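Local coordinates for protein aldehyde dehydrogenase (Anabaena variabilis, PDB 4H7N) that probably oxidises aldehydes to the corresponding carboxylic acids with NAD+ as electron acceptor, as a member of the aldehyde dehydrogenase family, at residues N318-D323 with M358-E363; W344-T349 with G367-V372; T352-S357 with P371-P376. All coordinates share one frame; numbering follows the deposited sequence.

Contact 1: residues N318-D323 with M358-E363; sequences NDHILD and MKVMTE
Helix 311-326 rests His320 and Asp323 on the irregular loop that leads into strand 369-375, meeting it at Lys359 and Val360. The carboxylate of Asp323 takes the backbone amide of Lys359 on the syn side of OD2, 33° out of the carboxylate plane, with Lys359 N to Asp323 OD2 at 2.9 Å. The bond is close to straight, 165° at the hydrogen. A water donates to Asp323 OD2 at 2.7 Å; it also donates to the carbonyl O of His320 and accepts from Val360 N at 2.8 Å. Two successive loop amides are thus tied to one turn of the helix, and Asp323 OD1 turns to Lys327 in a salt bridge. This loop joins two neighbouring parallel strands of the seven-stranded sheet, 349-352 and 369-375, and helix 311-326 packs against it through His320 and Asp323. Lys359 lays CB over one face of the His320 ring in a CH-pi contact, 3.8 Å from CB to the ring centroid. At the ring edge, His320 CE1 lies 3.4 Å from Glu363 O, while ND1 is hydrogen-bonded to Thr365 OG1. The two side chains, His320 and Lys359, cross at about a right angle, and Lys359 bends at its last torsion (chi4 -95°), which puts Lys359 NZ 3.6 Å from Asp319 OD2, a long salt bridge. Lys236 NZ binds the carbonyls of Val360 and Glu363.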
loop_
_atom_site.group_PDB
_atom_site.type_symbol
_atom_site.label_atom_id
_atom_site.label_comp_id
_atom_site.label_asym_id
_atom_site.label_seq_id
_atom_site.Cartn_x
_atom_site.Cartn_y
_atom_site.Cartn_z
ATOM N N ASN A 318 20.803 -19.417 -21.660
ATOM C CA ASN A 318 21.374 -20.633 -22.241
ATOM C C ASN A 318 20.635 -21.900 -21.751
ATOM O O ASN A 318 20.251 -22.772 -22.530
ATOM C CB ASN A 318 22.866 -20.700 -21.941
ATOM C CG ASN A 318 23.526 -21.890 -22.604
ATOM O OD1 ASN A 318 23.570 -21.994 -23.833
ATOM N ND2 ASN A 318 23.956 -22.822 -21.797
ATOM N N ASP A 319 20.336 -21.913 -20.468
ATOM C CA ASP A 319 19.621 -23.022 -19.866
ATOM C C ASP A 319 18.190 -23.159 -20.406
ATOM O O ASP A 319 17.737 -24.265 -20.664
ATOM C CB ASP A 319 19.642 -22.835 -18.365
ATOM C CG ASP A 319 18.853 -23.869 -17.647
ATOM O OD1 ASP A 319 19.268 -25.027 -17.753
ATOM O OD2 ASP A 319 17.834 -23.537 -16.984
ATOM N N HIS A 320 17.516 -22.037 -20.654
ATOM C CA HIS A 320 16.151 -22.057 -21.199
ATOM C C HIS A 320 16.132 -22.609 -22.606
ATOM O O HIS A 320 15.230 -23.368 -22.975
ATOM C CB HIS A 320 15.495 -20.647 -21.128
ATOM C CG HIS A 320 15.069 -20.269 -19.744
ATOM N ND1 HIS A 320 14.079 -19.341 -19.482
ATOM C CD2 HIS A 320 15.470 -20.749 -18.539
ATOM C CE1 HIS A 320 13.897 -19.268 -18.175
ATOM N NE2 HIS A 320 14.732 -20.104 -17.582
ATOM N N ILE A 321 17.126 -22.216 -23.404
ATOM C CA ILE A 321 17.234 -22.696 -24.782
ATOM C C ILE A 321 17.519 -24.205 -24.784
ATOM O O ILE A 321 16.835 -24.982 -25.456
ATOM C CB ILE A 321 18.345 -21.943 -25.578
ATOM C CG1 ILE A 321 18.015 -20.491 -25.737
ATOM C CG2 ILE A 321 18.522 -22.523 -26.975
ATOM C CD1 ILE A 321 19.167 -19.675 -26.255
ATOM N N LEU A 322 18.493 -24.634 -23.998
ATOM C CA LEU A 322 18.763 -26.086 -23.884
ATOM C C LEU A 322 17.603 -26.916 -23.345
ATOM O O LEU A 322 17.272 -27.979 -23.901
ATOM C CB LEU A 322 19.994 -26.339 -23.021
ATOM C CG LEU A 322 21.315 -25.835 -23.609
ATOM C CD1 LEU A 322 22.419 -25.975 -22.563
ATOM C CD2 LEU A 322 21.730 -26.547 -24.889
ATOM N N ASP A 323 16.967 -26.448 -22.274
ATOM C CA ASP A 323 15.782 -27.165 -21.724
ATOM C C ASP A 323 14.709 -27.291 -22.826
ATOM O O ASP A 323 14.097 -28.352 -23.005
ATOM C CB ASP A 323 15.234 -26.408 -20.502
ATOM C CG ASP A 323 13.861 -26.896 -20.069
ATOM O OD1 ASP A 323 13.775 -27.952 -19.398
ATOM O OD2 ASP A 323 12.850 -26.226 -20.374
HETATM N N MSE A 358 8.105 -26.378 -20.637
HETATM C CA MSE A 358 9.458 -25.824 -20.782
HETATM C C MSE A 358 9.663 -24.556 -19.956
HETATM O O MSE A 358 8.753 -23.698 -19.819
HETATM C CB MSE A 358 9.737 -25.481 -22.272
HETATM C CG MSE A 358 9.523 -26.613 -23.238
HETATM SE SE MSE A 358 9.462 -25.908 -25.090
HETATM C CE MSE A 358 9.383 -27.671 -25.929
ATOM N N LYS A 359 10.884 -24.374 -19.454
ATOM C CA LYS A 359 11.229 -23.189 -18.687
ATOM C C LYS A 359 11.022 -21.920 -19.440
ATOM O O LYS A 359 10.615 -20.906 -18.873
ATOM C CB LYS A 359 12.696 -23.222 -18.317
ATOM C CG LYS A 359 13.048 -24.287 -17.296
ATOM C CD LYS A 359 14.563 -24.307 -17.173
ATOM C CE LYS A 359 15.078 -25.550 -16.493
ATOM N NZ LYS A 359 15.268 -25.250 -15.059
ATOM N N VAL A 360 11.342 -21.954 -20.727
ATOM C CA VAL A 360 11.244 -20.747 -21.543
ATOM C C VAL A 360 9.801 -20.202 -21.635
ATOM O O VAL A 360 9.589 -19.057 -21.998
ATOM C CB VAL A 360 11.864 -21.010 -22.944
ATOM C CG1 VAL A 360 10.890 -21.752 -23.842
ATOM C CG2 VAL A 360 12.323 -19.713 -23.578
HETATM N N MSE A 361 8.816 -21.043 -21.348
HETATM C CA MSE A 361 7.414 -20.634 -21.318
HETATM C C MSE A 361 6.853 -20.374 -19.933
HETATM O O MSE A 361 5.693 -19.953 -19.799
HETATM C CB MSE A 361 6.627 -21.666 -22.139
HETATM C CG MSE A 361 6.988 -21.339 -23.594
HETATM SE SE MSE A 361 5.559 -21.882 -24.788
HETATM C CE MSE A 361 4.701 -20.112 -24.771
ATOM N N THR A 362 7.643 -20.601 -18.889
ATOM C CA THR A 362 7.124 -20.455 -17.551
ATOM C C THR A 362 7.993 -19.552 -16.663
ATOM O O THR A 362 7.446 -18.694 -16.014
ATOM C CB THR A 362 6.953 -21.800 -16.862
ATOM O OG1 THR A 362 8.217 -22.440 -16.784
ATOM C CG2 THR A 362 5.965 -22.666 -17.623
ATOM N N GLU A 363 9.310 -19.722 -16.639
ATOM C CA GLU A 363 10.179 -18.897 -15.796
ATOM C C GLU A 363 10.672 -17.696 -16.601
ATOM O O GLU A 363 10.855 -17.807 -17.797
ATOM C CB GLU A 363 11.360 -19.712 -15.268
ATOM C CG GLU A 363 10.901 -20.894 -14.403
ATOM C CD GLU A 363 12.004 -21.902 -14.092
ATOM O OE1 GLU A 363 13.202 -21.591 -14.244
ATOM O OE2 GLU A 363 11.656 -23.034 -13.690
HETATM O O HOH W 1 12.813 -24.056 -21.913
#

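Contact 2: residues W344-T349 with G367-V372; sequences WWCRPT and GPIMPV
Thr349 is held between Pro368 and Met370 by two backbone hydrogen bonds, Thr349 N to Pro368 O at 3.0 Å and Met370 N to Thr349 O at 2.7 Å. They are the parallel beta bridge, Thr349 opposite Ile369, at which strands 349-352 and 369-375 begin to run together in the seven-stranded sheet. Within 344-349, Thr349 OG1 donates to Arg347 O at 2.7 Å and accepts from Gly335 N, so the hydroxyl fastens the strand to two backbone sites. An alanine here, lacking OG1 and CG2, would probably leave Arg347 O and Gly335 N without their shared partner and thin the packing on Ile369 CD1, though CB would stay. Ile369 CD1 lies 3.6 Å from Thr349 CB, the two side chains running side by side on the same face of the sheet. Before the bridge, Pro368 sits at the centre of an inverse gamma turn, closed by a weak Ile369 N to Gly367 O bond, and its ring packs on the backbone before Thr349, with Pro368 CG 3.6 Å from Cys346 O and close to Cys346 CB. Beyond the backbone, selenomethionine Met370 reaches among Leu255, Val259 and Leu286 of helices 247-259 and 279-292. Its chain bends at chi3 (-74°), bringing Met370 CE to 3.9 Å from Pro348 CB.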
loop_
_atom_site.group_PDB
_atom_site.type_symbol
_atom_site.label_atom_id
_atom_site.label_comp_id
_atom_site.label_asym_id
_atom_site.label_seq_id
_atom_site.Cartn_x
_atom_site.Cartn_y
_atom_site.Cartn_z
ATOM N N TRP A 344 29.058 -11.797 -23.651
ATOM C CA TRP A 344 28.049 -12.803 -23.972
ATOM C C TRP A 344 26.949 -12.152 -24.813
ATOM O O TRP A 344 26.497 -11.039 -24.521
ATOM C CB TRP A 344 27.390 -13.374 -22.704
ATOM C CG TRP A 344 28.251 -14.301 -21.897
ATOM C CD1 TRP A 344 28.729 -14.082 -20.637
ATOM C CD2 TRP A 344 28.719 -15.600 -22.286
ATOM N NE1 TRP A 344 29.476 -15.151 -20.227
ATOM C CE2 TRP A 344 29.491 -16.099 -21.215
ATOM C CE3 TRP A 344 28.566 -16.386 -23.443
ATOM C CZ2 TRP A 344 30.109 -17.358 -21.250
ATOM C CZ3 TRP A 344 29.178 -17.620 -23.497
ATOM C CH2 TRP A 344 29.949 -18.104 -22.394
ATOM N N TRP A 345 26.479 -12.905 -25.790
ATOM C CA TRP A 345 25.521 -12.459 -26.777
ATOM C C TRP A 345 24.513 -13.553 -27.123
ATOM O O TRP A 345 24.802 -14.754 -27.016
ATOM C CB TRP A 345 26.240 -12.053 -28.063
ATOM C CG TRP A 345 27.339 -11.090 -27.860
ATOM C CD1 TRP A 345 28.608 -11.371 -27.456
ATOM C CD2 TRP A 345 27.288 -9.682 -28.079
ATOM N NE1 TRP A 345 29.355 -10.219 -27.386
ATOM C CE2 TRP A 345 28.572 -9.168 -27.772
ATOM C CE3 TRP A 345 26.293 -8.805 -28.517
ATOM C CZ2 TRP A 345 28.878 -7.833 -27.875
ATOM C CZ3 TRP A 345 26.610 -7.469 -28.640
ATOM C CH2 TRP A 345 27.897 -6.996 -28.309
ATOM N N CYS A 346 23.320 -13.116 -27.504
ATOM C CA CYS A 346 22.291 -13.993 -28.071
ATOM C C CYS A 346 21.525 -13.192 -29.104
ATOM O O CYS A 346 21.074 -12.061 -28.839
ATOM C CB CYS A 346 21.309 -14.482 -27.007
ATOM S SG CYS A 346 20.196 -15.809 -27.619
ATOM N N ARG A 347 21.325 -13.798 -30.249
ATOM C CA ARG A 347 20.529 -13.164 -31.280
ATOM C C ARG A 347 19.048 -13.427 -31.056
ATOM O O ARG A 347 18.667 -14.392 -30.392
ATOM C CB ARG A 347 20.905 -13.669 -32.674
ATOM C CG ARG A 347 22.273 -13.251 -33.147
ATOM C CD ARG A 347 22.579 -13.849 -34.514
ATOM N NE ARG A 347 23.623 -13.045 -35.139
ATOM C CZ ARG A 347 24.929 -13.220 -34.976
ATOM N NH1 ARG A 347 25.406 -14.217 -34.225
ATOM N NH2 ARG A 347 25.768 -12.389 -35.583
ATOM N N PRO A 348 18.208 -12.567 -31.626
ATOM C CA PRO A 348 16.762 -12.817 -31.674
ATOM C C PRO A 348 16.465 -14.249 -32.108
ATOM O O PRO A 348 17.003 -14.728 -33.090
ATOM C CB PRO A 348 16.282 -11.809 -32.723
ATOM C CG PRO A 348 17.238 -10.670 -32.587
ATOM C CD PRO A 348 18.571 -11.339 -32.365
ATOM N N THR A 349 15.684 -14.945 -31.308
ATOM C CA THR A 349 15.491 -16.367 -31.446
ATOM C C THR A 349 14.018 -16.678 -31.535
ATOM O O THR A 349 13.278 -16.371 -30.599
ATOM C CB THR A 349 16.096 -17.061 -30.234
ATOM O OG1 THR A 349 17.498 -16.767 -30.180
ATOM C CG2 THR A 349 15.895 -18.535 -30.255
ATOM N N GLY A 367 15.607 -12.562 -21.962
ATOM C CA GLY A 367 16.433 -12.699 -23.165
ATOM C C GLY A 367 15.617 -12.476 -24.427
ATOM O O GLY A 367 14.399 -12.249 -24.361
ATOM N N PRO A 368 16.265 -12.555 -25.611
ATOM C CA PRO A 368 15.565 -12.153 -26.834
ATOM C C PRO A 368 14.896 -13.362 -27.503
ATOM O O PRO A 368 15.103 -13.634 -28.693
ATOM C CB PRO A 368 16.697 -11.597 -27.690
ATOM C CG PRO A 368 17.862 -12.481 -27.353
ATOM C CD PRO A 368 17.681 -12.841 -25.877
ATOM N N ILE A 369 14.087 -14.062 -26.736
ATOM C CA ILE A 369 13.531 -15.346 -27.169
ATOM C C ILE A 369 12.044 -15.218 -27.459
ATOM O O ILE A 369 11.320 -14.613 -26.693
ATOM C CB ILE A 369 13.683 -16.412 -26.087
ATOM C CG1 ILE A 369 15.109 -16.429 -25.562
ATOM C CG2 ILE A 369 13.338 -17.783 -26.648
ATOM C CD1 ILE A 369 16.184 -16.526 -26.632
HETATM N N MSE A 370 11.606 -15.822 -28.564
HETATM C CA MSE A 370 10.240 -15.703 -29.025
HETATM C C MSE A 370 9.743 -17.110 -29.240
HETATM O O MSE A 370 9.906 -17.660 -30.342
HETATM C CB MSE A 370 10.228 -14.904 -30.317
HETATM C CG MSE A 370 10.467 -13.426 -30.061
HETATM SE SE MSE A 370 10.792 -12.400 -31.701
HETATM C CE MSE A 370 12.609 -12.980 -32.115
ATOM N N PRO A 371 9.216 -17.743 -28.194
ATOM C CA PRO A 371 8.531 -19.028 -28.366
ATOM C C PRO A 371 7.095 -18.810 -28.817
ATOM O O PRO A 371 6.339 -18.081 -28.152
ATOM C CB PRO A 371 8.571 -19.638 -26.943
ATOM C CG PRO A 371 8.693 -18.470 -26.016
ATOM C CD PRO A 371 9.130 -17.260 -26.808
ATOM N N VAL A 372 6.701 -19.461 -29.897
ATOM C CA VAL A 372 5.400 -19.251 -30.509
ATOM C C VAL A 372 4.550 -20.507 -30.507
ATOM O O VAL A 372 4.955 -21.488 -31.053
ATOM C CB VAL A 372 5.581 -18.775 -31.968
ATOM C CG1 VAL A 372 4.249 -18.359 -32.560
ATOM C CG2 VAL A 372 6.528 -17.583 -31.981
#

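Contact 3: residues T352-S357 with P371-P376; sequences TNVNHS and PVMPFP
Val354 and selenomethionine Met373 meet through their first torsions. The valine has CG1 anti to its carbonyl carbon (chi1 -65°), which leaves CG2 in the crowded position between N and C, and this CG2 meets the strand. Met373 has a chi1 of -105°, well off a staggered angle, which lays Met373 CG 3.3 Å from Val354 O. Met373 CG also packs on Val354 CG2 at 3.7 Å. Val354 CG2 approaches the carbonyl Val372 O at 3.6 Å and, farther back, the proline ring atom Pro371 CB at 4.0 Å, so one methyl spans three successive residues. No direct hydrogen bond joins the two segments; a water does, donating to Val372 O at 2.7 Å and accepting weakly from Asn353 N. This is where the chain leaves strand 349-352: Val372 O takes the water, which in turn lies at Asn353 N, in place of a direct bond between these two. Beyond CG, Met373 SE comes obliquely to the His356 ring, 4.0 Å from His356 CD2. The ring is fixed from its other atoms, NE2 bonding Tyr273 OH and ND1 bonding Asp387 OD2. Asn355 points its CB away from the strand, and Asn355 OD1 closes an Asx turn by accepting Ser357 N at 2.8 Å, with Ser357 OG as a second donor. Met373 also touches Tyr273 of strand 269-275 and Leu384 of helix 378-386, while Thr352 and Val372 pack on Phe279 of helix 279-292.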
loop_
_atom_site.group_PDB
_atom_site.type_symbol
_atom_site.label_atom_id
_atom_site.label_comp_id
_atom_site.label_asym_id
_atom_site.label_seq_id
_atom_site.Cartn_x
_atom_site.Cartn_y
_atom_site.Cartn_z
ATOM N N THR A 352 9.501 -22.806 -32.231
ATOM C CA THR A 352 8.153 -23.391 -32.303
ATOM C C THR A 352 8.225 -24.833 -31.747
ATOM O O THR A 352 9.282 -25.288 -31.279
ATOM C CB THR A 352 7.556 -23.366 -33.742
ATOM O OG1 THR A 352 8.314 -24.210 -34.607
ATOM C CG2 THR A 352 7.513 -21.924 -34.351
ATOM N N ASN A 353 7.101 -25.531 -31.822
ATOM C CA ASN A 353 6.909 -26.794 -31.122
ATOM C C ASN A 353 7.223 -26.637 -29.638
ATOM O O ASN A 353 7.996 -27.386 -29.082
ATOM C CB ASN A 353 7.798 -27.850 -31.732
ATOM C CG ASN A 353 7.226 -29.241 -31.575
ATOM O OD1 ASN A 353 6.073 -29.485 -31.918
ATOM N ND2 ASN A 353 8.034 -30.167 -31.057
ATOM N N VAL A 354 6.660 -25.596 -29.025
ATOM C CA VAL A 354 6.946 -25.248 -27.613
ATOM C C VAL A 354 5.686 -25.459 -26.791
ATOM O O VAL A 354 4.580 -25.587 -27.349
ATOM C CB VAL A 354 7.440 -23.808 -27.449
ATOM C CG1 VAL A 354 8.778 -23.617 -28.134
ATOM C CG2 VAL A 354 6.436 -22.800 -28.021
ATOM N N ASN A 355 5.864 -25.577 -25.487
ATOM C CA ASN A 355 4.733 -25.781 -24.591
ATOM C C ASN A 355 5.100 -25.410 -23.158
ATOM O O ASN A 355 6.247 -25.039 -22.863
ATOM C CB ASN A 355 4.182 -27.202 -24.699
ATOM C CG ASN A 355 5.164 -28.249 -24.228
ATOM O OD1 ASN A 355 5.644 -28.219 -23.112
ATOM N ND2 ASN A 355 5.471 -29.186 -25.095
ATOM N N HIS A 356 4.120 -25.487 -22.274
ATOM C CA HIS A 356 4.301 -24.998 -20.926
ATOM C C HIS A 356 5.016 -26.028 -20.029
ATOM O O HIS A 356 5.180 -25.773 -18.834
ATOM C CB HIS A 356 2.945 -24.565 -20.343
ATOM C CG HIS A 356 2.453 -23.241 -20.847
ATOM N ND1 HIS A 356 1.624 -22.432 -20.104
ATOM C CD2 HIS A 356 2.685 -22.569 -22.003
ATOM C CE1 HIS A 356 1.358 -21.321 -20.777
ATOM N NE2 HIS A 356 2.002 -21.368 -21.929
ATOM N N SER A 357 5.506 -27.151 -20.581
ATOM C CA SER A 357 6.442 -27.984 -19.794
ATOM C C SER A 357 7.848 -27.368 -19.782
ATOM O O SER A 357 8.692 -27.779 -19.001
ATOM C CB SER A 357 6.544 -29.410 -20.340
ATOM O OG SER A 357 7.283 -29.432 -21.553
ATOM N N PRO A 371 9.216 -17.743 -28.194
ATOM C CA PRO A 371 8.531 -19.028 -28.366
ATOM C C PRO A 371 7.095 -18.810 -28.817
ATOM O O PRO A 371 6.339 -18.081 -28.152
ATOM C CB PRO A 371 8.571 -19.638 -26.943
ATOM C CG PRO A 371 8.693 -18.470 -26.016
ATOM C CD PRO A 371 9.130 -17.260 -26.808
ATOM N N VAL A 372 6.701 -19.461 -29.897
ATOM C CA VAL A 372 5.400 -19.251 -30.509
ATOM C C VAL A 372 4.550 -20.507 -30.507
ATOM O O VAL A 372 4.955 -21.488 -31.053
ATOM C CB VAL A 372 5.581 -18.775 -31.968
ATOM C CG1 VAL A 372 4.249 -18.359 -32.560
ATOM C CG2 VAL A 372 6.528 -17.583 -31.981
HETATM N N MSE A 373 3.363 -20.446 -29.923
HETATM C CA MSE A 373 2.457 -21.603 -29.822
HETATM C C MSE A 373 1.153 -21.329 -30.533
HETATM O O MSE A 373 0.606 -20.272 -30.349
HETATM C CB MSE A 373 2.036 -21.757 -28.354
HETATM C CG MSE A 373 2.727 -22.908 -27.681
HETATM SE SE MSE A 373 2.004 -23.165 -25.871
HETATM C CE MSE A 373 0.784 -24.677 -26.081
ATOM N N PRO A 374 0.610 -22.284 -31.301
ATOM C CA PRO A 374 -0.738 -22.089 -31.842
ATOM C C PRO A 374 -1.850 -22.267 -30.789
ATOM O O PRO A 374 -1.625 -22.916 -29.791
ATOM C CB PRO A 374 -0.839 -23.194 -32.906
ATOM C CG PRO A 374 0.058 -24.269 -32.428
ATOM C CD PRO A 374 1.126 -23.641 -31.572
ATOM N N PHE A 375 -3.020 -21.667 -30.990
ATOM C CA PHE A 375 -4.234 -22.064 -30.237
ATOM C C PHE A 375 -5.448 -22.382 -31.129
ATOM O O PHE A 375 -5.665 -21.746 -32.156
ATOM C CB PHE A 375 -4.619 -21.047 -29.144
ATOM C CG PHE A 375 -4.873 -19.678 -29.654
ATOM C CD1 PHE A 375 -6.126 -19.325 -30.115
ATOM C CD2 PHE A 375 -3.860 -18.721 -29.673
ATOM C CE1 PHE A 375 -6.379 -18.038 -30.580
ATOM C CE2 PHE A 375 -4.109 -17.433 -30.155
ATOM C CZ PHE A 375 -5.369 -17.083 -30.600
ATOM N N PRO A 376 -6.248 -23.394 -30.735
ATOM C CA PRO A 376 -7.453 -23.703 -31.488
ATOM C C PRO A 376 -8.625 -22.759 -31.246
ATOM O O PRO A 376 -9.499 -22.670 -32.101
ATOM C CB PRO A 376 -7.808 -25.111 -31.005
ATOM C CG PRO A 376 -7.298 -25.147 -29.608
ATOM C CD PRO A 376 -6.032 -24.340 -29.628
HETATM O O HOH W 2 4.720 -24.189 -31.337
#

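How the contacts relate
Contacts 2 and 3 lie along the same strand, 369-375, and share Pro371 and Val372, with centres about 16 Å apart. Contact 1 is linked to both, its centre about 11 Å from that of contact 2 and 13 Å from that of contact 3. Its loop lies against the strand: Val360 CG2 packs on Ile369 CG2 of contact 2 at 3.8 Å, and Met361 SE approaches Val354 CG2 of contact 3 at 3.5 Å. Ile321 CD1 on the helix also reaches Cys346 SG, at 4.2 Å. Loop 358-363 thus touches strand 369-375 and both neighbouring contacts, all away from Glu232, the predicted active-site residue.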